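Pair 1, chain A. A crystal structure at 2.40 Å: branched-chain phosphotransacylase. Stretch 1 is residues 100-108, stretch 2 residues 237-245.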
# COMPACT_ATOMS: atom_id res chain seq x y z
N LEU A 100 -21.70 -1.19 6.59
CA LEU A 100 -21.32 -1.65 5.26
C LEU A 100 -19.80 -1.56 5.16
O LEU A 100 -19.18 -0.68 5.75
CB LEU A 100 -21.95 -0.78 4.17
CG LEU A 100 -23.48 -0.76 4.01
CD1 LEU A 100 -23.88 0.24 2.92
CD2 LEU A 100 -23.98 -2.16 3.65
N SER A 101 -19.20 -2.47 4.41
CA SER A 101 -17.77 -2.47 4.23
C SER A 101 -17.47 -2.97 2.83
O SER A 101 -18.37 -3.42 2.12
CB SER A 101 -17.08 -3.38 5.27
OG SER A 101 -17.43 -4.75 5.10
N HIS A 102 -16.22 -2.88 2.42
CA HIS A 102 -15.86 -3.39 1.12
C HIS A 102 -14.86 -4.49 1.38
O HIS A 102 -13.99 -4.38 2.25
CB HIS A 102 -15.25 -2.31 0.24
CG HIS A 102 -14.88 -2.78 -1.14
ND1 HIS A 102 -13.79 -3.58 -1.38
CD2 HIS A 102 -15.47 -2.57 -2.34
CE1 HIS A 102 -13.73 -3.86 -2.67
NE2 HIS A 102 -14.73 -3.25 -3.27
N VAL A 103 -15.03 -5.58 0.64
CA VAL A 103 -14.17 -6.73 0.76
C VAL A 103 -13.74 -7.16 -0.63
O VAL A 103 -14.55 -7.25 -1.55
CB VAL A 103 -14.90 -7.92 1.44
CG1 VAL A 103 -14.06 -9.19 1.34
CG2 VAL A 103 -15.19 -7.59 2.90
N ALA A 104 -12.45 -7.45 -0.77
CA ALA A 104 -11.89 -7.88 -2.04
C ALA A 104 -11.26 -9.25 -1.90
O ALA A 104 -10.75 -9.62 -0.84
CB ALA A 104 -10.84 -6.87 -2.52
N MET A 105 -11.30 -10.01 -3.00
CA MET A 105 -10.66 -11.32 -3.02
C MET A 105 -9.43 -11.17 -3.91
O MET A 105 -9.53 -10.68 -5.04
CB MET A 105 -11.59 -12.40 -3.59
CG MET A 105 -10.87 -13.75 -3.76
SD MET A 105 -11.80 -15.21 -3.27
CE MET A 105 -12.36 -15.83 -4.86
N VAL A 106 -8.29 -11.59 -3.39
CA VAL A 106 -7.02 -11.49 -4.11
C VAL A 106 -6.39 -12.86 -4.42
O VAL A 106 -6.25 -13.70 -3.53
CB VAL A 106 -5.99 -10.68 -3.29
CG1 VAL A 106 -4.76 -10.39 -4.13
CG2 VAL A 106 -6.61 -9.38 -2.79
N GLU A 107 -6.01 -13.07 -5.67
CA GLU A 107 -5.38 -14.32 -6.07
C GLU A 107 -3.99 -14.03 -6.65
O GLU A 107 -3.87 -13.37 -7.69
CB GLU A 107 -6.24 -15.04 -7.10
CG GLU A 107 -7.56 -15.57 -6.54
CD GLU A 107 -8.40 -16.32 -7.58
OE1 GLU A 107 -7.86 -17.24 -8.24
OE2 GLU A 107 -9.60 -15.98 -7.72
N LEU A 108 -2.96 -14.52 -5.97
CA LEU A 108 -1.59 -14.32 -6.41
C LEU A 108 -1.15 -15.36 -7.44
O LEU A 108 -1.73 -16.44 -7.52
CB LEU A 108 -0.65 -14.32 -5.21
CG LEU A 108 -0.89 -13.14 -4.27
CD1 LEU A 108 -0.00 -13.30 -3.05
CD2 LEU A 108 -0.59 -11.83 -4.99
N ALA A 237 -1.66 -9.95 -9.65
CA ALA A 237 -2.72 -10.56 -8.89
C ALA A 237 -4.08 -10.32 -9.51
O ALA A 237 -4.31 -9.28 -10.15
CB ALA A 237 -2.70 -10.03 -7.46
N LYS A 238 -4.98 -11.28 -9.34
CA LYS A 238 -6.35 -11.16 -9.82
C LYS A 238 -7.12 -10.66 -8.60
O LYS A 238 -6.98 -11.20 -7.50
CB LYS A 238 -6.88 -12.52 -10.30
CG LYS A 238 -6.12 -13.07 -11.51
CD LYS A 238 -6.82 -14.25 -12.17
CE LYS A 238 -6.99 -15.43 -11.22
NZ LYS A 238 -7.70 -16.56 -11.87
N VAL A 239 -7.92 -9.62 -8.79
CA VAL A 239 -8.67 -9.04 -7.69
C VAL A 239 -10.12 -8.78 -8.05
O VAL A 239 -10.42 -8.33 -9.15
CB VAL A 239 -8.04 -7.71 -7.23
CG1 VAL A 239 -8.75 -7.20 -6.00
CG2 VAL A 239 -6.56 -7.91 -6.94
N GLY A 240 -11.01 -9.07 -7.10
CA GLY A 240 -12.43 -8.85 -7.29
C GLY A 240 -12.98 -8.24 -6.01
O GLY A 240 -12.57 -8.61 -4.90
N GLY A 241 -13.91 -7.31 -6.13
CA GLY A 241 -14.45 -6.69 -4.92
C GLY A 241 -15.95 -6.50 -4.90
O GLY A 241 -16.60 -6.36 -5.93
N THR A 242 -16.50 -6.51 -3.70
CA THR A 242 -17.92 -6.32 -3.53
C THR A 242 -18.15 -5.60 -2.22
O THR A 242 -17.36 -5.72 -1.29
CB THR A 242 -18.69 -7.67 -3.46
OG1 THR A 242 -18.27 -8.38 -2.30
CG2 THR A 242 -18.41 -8.51 -4.69
N ILE A 243 -19.24 -4.85 -2.16
CA ILE A 243 -19.60 -4.17 -0.93
C ILE A 243 -20.45 -5.20 -0.19
O ILE A 243 -21.34 -5.81 -0.77
CB ILE A 243 -20.42 -2.90 -1.20
CG1 ILE A 243 -19.54 -1.84 -1.87
CG2 ILE A 243 -21.00 -2.38 0.10
CD1 ILE A 243 -20.30 -0.60 -2.32
N VAL A 244 -20.16 -5.40 1.09
CA VAL A 244 -20.90 -6.34 1.91
C VAL A 244 -21.66 -5.59 3.01
O VAL A 244 -21.44 -4.40 3.23
CB VAL A 244 -19.97 -7.42 2.54
CG1 VAL A 244 -19.45 -8.33 1.45
CG2 VAL A 244 -18.82 -6.76 3.29
N GLY A 245 -22.57 -6.30 3.67
CA GLY A 245 -23.38 -5.69 4.71
C GLY A 245 -24.84 -5.68 4.29
O GLY A 245 -25.75 -5.69 5.13
O HOH W 1 -17.08 -3.31 -5.74

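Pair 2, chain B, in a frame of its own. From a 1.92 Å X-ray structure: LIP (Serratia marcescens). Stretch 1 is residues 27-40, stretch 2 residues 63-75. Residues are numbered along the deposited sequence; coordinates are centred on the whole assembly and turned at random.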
# COMPACT_ATOMS: atom_id res chain seq x y z
N GLN B 27 9.55 23.15 3.13
CA GLN B 27 10.54 22.09 2.78
C GLN B 27 9.84 20.74 2.65
O GLN B 27 8.75 20.55 3.21
CB GLN B 27 11.64 21.97 3.85
CG GLN B 27 12.29 23.28 4.27
CD GLN B 27 12.90 24.03 3.10
OE1 GLN B 27 12.20 24.66 2.31
NE2 GLN B 27 14.23 23.98 2.99
N PRO B 28 10.46 19.79 1.91
CA PRO B 28 9.81 18.46 1.88
C PRO B 28 9.80 17.80 3.25
O PRO B 28 10.75 17.94 4.02
CB PRO B 28 10.68 17.70 0.86
CG PRO B 28 11.11 18.79 -0.09
CD PRO B 28 11.50 19.90 0.87
N ALA B 29 8.69 17.12 3.57
CA ALA B 29 8.49 16.58 4.91
C ALA B 29 8.20 15.09 4.83
O ALA B 29 7.60 14.63 3.84
CB ALA B 29 7.33 17.29 5.58
N PRO B 30 8.63 14.34 5.85
CA PRO B 30 8.35 12.91 5.88
C PRO B 30 6.87 12.69 5.69
O PRO B 30 6.06 13.54 6.07
CB PRO B 30 8.80 12.49 7.30
CG PRO B 30 9.86 13.49 7.67
CD PRO B 30 9.48 14.77 6.99
N ILE B 31 6.51 11.56 5.09
CA ILE B 31 5.11 11.31 4.84
C ILE B 31 4.71 9.96 5.44
O ILE B 31 5.49 8.99 5.41
CB ILE B 31 4.82 11.42 3.31
CG1 ILE B 31 3.34 11.23 3.01
CG2 ILE B 31 5.72 10.44 2.54
CD1 ILE B 31 2.91 11.66 1.61
N LYS B 32 3.51 9.92 6.03
CA LYS B 32 2.98 8.71 6.66
C LYS B 32 2.39 7.82 5.58
O LYS B 32 1.53 8.27 4.80
CB LYS B 32 1.90 9.02 7.73
CG LYS B 32 1.33 7.74 8.39
CD LYS B 32 0.25 8.04 9.44
CE LYS B 32 0.88 8.25 10.82
NZ LYS B 32 -0.15 7.86 11.84
N ILE B 33 2.84 6.55 5.57
CA ILE B 33 2.34 5.56 4.64
C ILE B 33 1.59 4.51 5.41
O ILE B 33 2.12 3.98 6.40
CB ILE B 33 3.48 4.88 3.86
CG1 ILE B 33 4.41 5.90 3.18
CG2 ILE B 33 2.92 3.85 2.86
CD1 ILE B 33 3.79 6.64 2.00
N ARG B 34 0.36 4.22 5.01
CA ARG B 34 -0.34 3.08 5.60
C ARG B 34 -0.52 1.95 4.59
O ARG B 34 -0.71 2.19 3.41
CB ARG B 34 -1.67 3.53 6.19
CG ARG B 34 -1.50 4.64 7.24
CD ARG B 34 -2.86 5.09 7.75
NE ARG B 34 -3.59 3.99 8.37
CZ ARG B 34 -4.88 4.02 8.70
NH1 ARG B 34 -5.63 5.09 8.45
NH2 ARG B 34 -5.43 2.96 9.27
N VAL B 35 -0.47 0.71 5.06
CA VAL B 35 -0.59 -0.43 4.17
C VAL B 35 -1.66 -1.28 4.80
O VAL B 35 -1.56 -1.63 5.98
CB VAL B 35 0.74 -1.22 4.01
CG1 VAL B 35 0.50 -2.52 3.24
CG2 VAL B 35 1.78 -0.39 3.28
N LEU B 36 -2.71 -1.56 4.02
CA LEU B 36 -3.85 -2.27 4.55
C LEU B 36 -4.06 -3.59 3.79
O LEU B 36 -4.06 -3.62 2.57
CB LEU B 36 -5.12 -1.39 4.48
CG LEU B 36 -5.21 -0.12 5.35
CD1 LEU B 36 -4.22 0.95 4.94
CD2 LEU B 36 -6.60 0.48 5.20
N LEU B 37 -4.26 -4.67 4.53
CA LEU B 37 -4.63 -5.91 3.90
C LEU B 37 -6.16 -5.99 3.82
O LEU B 37 -6.87 -5.84 4.83
CB LEU B 37 -4.05 -7.09 4.70
CG LEU B 37 -4.17 -8.45 4.03
CD1 LEU B 37 -3.15 -8.56 2.90
CD2 LEU B 37 -3.93 -9.53 5.08
N LEU B 38 -6.66 -6.21 2.60
CA LEU B 38 -8.07 -6.07 2.32
C LEU B 38 -8.68 -7.31 1.67
O LEU B 38 -8.09 -7.92 0.76
CB LEU B 38 -8.32 -4.87 1.37
CG LEU B 38 -7.81 -3.49 1.82
CD1 LEU B 38 -7.87 -2.52 0.63
CD2 LEU B 38 -8.55 -2.91 3.02
N ARG B 39 -9.88 -7.64 2.15
CA ARG B 39 -10.76 -8.65 1.56
C ARG B 39 -11.27 -8.19 0.22
O ARG B 39 -11.55 -9.01 -0.66
CB ARG B 39 -11.98 -8.88 2.45
CG ARG B 39 -11.78 -9.86 3.57
CD ARG B 39 -13.11 -10.50 3.95
NE ARG B 39 -13.29 -10.50 5.39
CZ ARG B 39 -12.84 -11.43 6.22
NH1 ARG B 39 -12.17 -12.48 5.76
NH2 ARG B 39 -13.06 -11.32 7.52
N SER B 40 -11.45 -6.88 0.10
CA SER B 40 -11.96 -6.25 -1.11
C SER B 40 -11.59 -4.77 -1.04
O SER B 40 -11.32 -4.25 0.04
CB SER B 40 -13.47 -6.40 -1.17
OG SER B 40 -14.04 -6.20 0.11
N SER B 63 -14.09 -5.78 5.45
CA SER B 63 -13.15 -5.71 4.34
C SER B 63 -11.70 -5.51 4.80
O SER B 63 -10.79 -5.84 4.06
CB SER B 63 -13.57 -4.69 3.26
OG SER B 63 -13.19 -3.36 3.60
N LEU B 64 -11.51 -5.05 6.03
CA LEU B 64 -10.17 -4.82 6.52
C LEU B 64 -9.63 -6.01 7.33
O LEU B 64 -10.09 -6.31 8.43
CB LEU B 64 -10.08 -3.50 7.30
CG LEU B 64 -8.74 -3.15 7.97
CD1 LEU B 64 -7.63 -2.86 6.97
CD2 LEU B 64 -8.88 -2.03 9.00
N LEU B 65 -8.63 -6.65 6.76
CA LEU B 65 -7.97 -7.77 7.41
C LEU B 65 -6.86 -7.32 8.34
O LEU B 65 -6.77 -7.79 9.47
CB LEU B 65 -7.41 -8.73 6.37
CG LEU B 65 -8.46 -9.39 5.46
CD1 LEU B 65 -7.82 -10.48 4.62
CD2 LEU B 65 -9.63 -9.92 6.27
N ASP B 66 -6.00 -6.43 7.87
CA ASP B 66 -4.80 -6.09 8.64
C ASP B 66 -4.34 -4.69 8.22
O ASP B 66 -4.64 -4.30 7.12
CB ASP B 66 -3.69 -7.10 8.28
CG ASP B 66 -2.70 -7.30 9.39
OD1 ASP B 66 -2.86 -6.67 10.46
OD2 ASP B 66 -1.75 -8.09 9.19
N SER B 67 -3.64 -3.97 9.10
CA SER B 67 -2.99 -2.69 8.69
C SER B 67 -1.67 -2.38 9.39
O SER B 67 -1.43 -2.78 10.54
CB SER B 67 -3.95 -1.52 8.80
OG SER B 67 -4.31 -1.36 10.13
N ASP B 68 -0.79 -1.67 8.69
CA ASP B 68 0.51 -1.31 9.23
C ASP B 68 0.87 0.06 8.68
O ASP B 68 0.13 0.61 7.84
CB ASP B 68 1.58 -2.38 8.95
CG ASP B 68 2.76 -2.36 9.96
OD1 ASP B 68 2.76 -1.62 10.99
OD2 ASP B 68 3.73 -3.11 9.72
N GLN B 69 1.93 0.66 9.22
CA GLN B 69 2.27 2.05 8.84
C GLN B 69 3.72 2.31 9.16
O GLN B 69 4.36 1.60 9.99
CB GLN B 69 1.36 3.09 9.51
CG GLN B 69 1.43 3.15 11.03
CD GLN B 69 0.53 4.22 11.62
OE1 GLN B 69 1.03 5.19 12.17
NE2 GLN B 69 -0.78 4.09 11.45
N PHE B 70 4.25 3.33 8.51
CA PHE B 70 5.60 3.81 8.74
C PHE B 70 5.66 5.20 8.14
O PHE B 70 4.68 5.64 7.53
CB PHE B 70 6.61 2.87 8.08
CG PHE B 70 6.47 2.77 6.56
CD1 PHE B 70 5.56 1.88 5.98
CD2 PHE B 70 7.22 3.58 5.73
CE1 PHE B 70 5.45 1.79 4.60
CE2 PHE B 70 7.13 3.48 4.36
CZ PHE B 70 6.24 2.59 3.79
N PHE B 71 6.76 5.90 8.39
CA PHE B 71 7.07 7.18 7.73
C PHE B 71 8.19 7.02 6.71
O PHE B 71 9.16 6.27 6.92
CB PHE B 71 7.53 8.23 8.74
CG PHE B 71 6.41 8.86 9.50
CD1 PHE B 71 5.93 8.27 10.67
CD2 PHE B 71 5.83 10.05 9.07
CE1 PHE B 71 4.90 8.85 11.39
CE2 PHE B 71 4.80 10.63 9.80
CZ PHE B 71 4.33 10.04 10.95
N LEU B 72 8.08 7.80 5.64
CA LEU B 72 9.04 7.76 4.56
C LEU B 72 9.62 9.18 4.50
O LEU B 72 8.87 10.15 4.45
CB LEU B 72 8.25 7.39 3.30
CG LEU B 72 8.84 6.95 1.98
CD1 LEU B 72 9.82 5.80 2.18
CD2 LEU B 72 7.67 6.56 1.09
N THR B 73 10.94 9.29 4.55
CA THR B 73 11.69 10.57 4.42
C THR B 73 11.85 10.98 2.94
O THR B 73 12.15 10.14 2.10
CB THR B 73 13.10 10.41 5.01
OG1 THR B 73 12.97 9.85 6.32
CG2 THR B 73 13.86 11.76 5.09
N PRO B 74 11.65 12.27 2.62
CA PRO B 74 11.91 12.71 1.24
C PRO B 74 13.29 12.25 0.78
O PRO B 74 14.25 12.36 1.53
CB PRO B 74 11.88 14.24 1.36
CG PRO B 74 10.91 14.48 2.48
CD PRO B 74 11.18 13.38 3.46
N GLY B 75 13.37 11.70 -0.41
CA GLY B 75 14.66 11.24 -0.94
C GLY B 75 15.03 9.82 -0.58
O GLY B 75 15.92 9.25 -1.20
O HOH W 2 -2.21 1.64 9.90
O HOH W 3 -12.37 -2.09 1.09

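Both pairs are two antiparallel neighbours in a sheet, their strand directions 163° apart in pair 1 and 165° in pair 2, and 14 central residues superpose to 0.4 Å. The backbone ladder is the shared rule. Val A103 and Thr A242 form a hydrogen-bonded pair, with Val A103 N to Thr A242 O and Thr A242 N to Val A103 O both 3.0 Å; at the matching positions Ile B33 N lies 2.8 Å from Phe B70 O, and Phe B70 N 3.1 Å from Ile B33 O. Between such rungs sit the non-hydrogen-bonded pairs, where CA atoms come closer and side chains must share the space.

The sharpest difference falls at one of these. Gly A241 matches Gln B69, and Ala A104 matches Arg B34. In pair 1 the backbones approach to 4.0 Å between Ala A104 CA and Gly A241 CA, and the imidazole of His A102 leans over the glycine, its CE1 3.7 Å from Gly A241 CA. A CB on that glycine would lie 2.5 Å from His A102 CE1, a clash, so the missing side chain is what makes room for the ring. Pair 2 fills the same site with long polar chains. Lys B32, the counterpart of His A102, reaches diagonally so that its NZ donates to Gln B69 OE1 at 2.9 Å, while a water accepts from both Arg B34 NE (3.1 Å) and Gln B69 NE2 (3.2 Å). The aliphatic part of the lysine is used as well: Lys B32 CB lies over the face of the Phe B71 ring, 4.3 Å from its centroid.

On the face carrying Val A103 and Ile B33, pair 1 packs diagonally, Val A103 CG2 meeting Val A244 CG2 at 3.7 Å. Pair 2 keeps that diagonal, with Ile B33 CG1 3.9 Å from Leu B72 CD2, and adds a direct partner: Phe B70, where pair 1 has Thr A242, presents its ring face to Ile B33 CB, 3.8 Å from the centroid.

Further along this face, Glu A107 and Lys A238 make a long salt bridge, OE1 to NZ 3.7 Å, where pair 2 has Leu B37 and Asp B66. There the register also shifts: in a beta bulge, Leu B37 O accepts from both Leu B65 N (2.7 Å) and Asp B66 N (3.2 Å). The extra residue, Leu B65, has no counterpart in pair 1; it points toward the other strand, and its CD2 packs 3.5 Å from Arg B39 CG. The backbone fixes the sites, and quite different chemistry can occupy them.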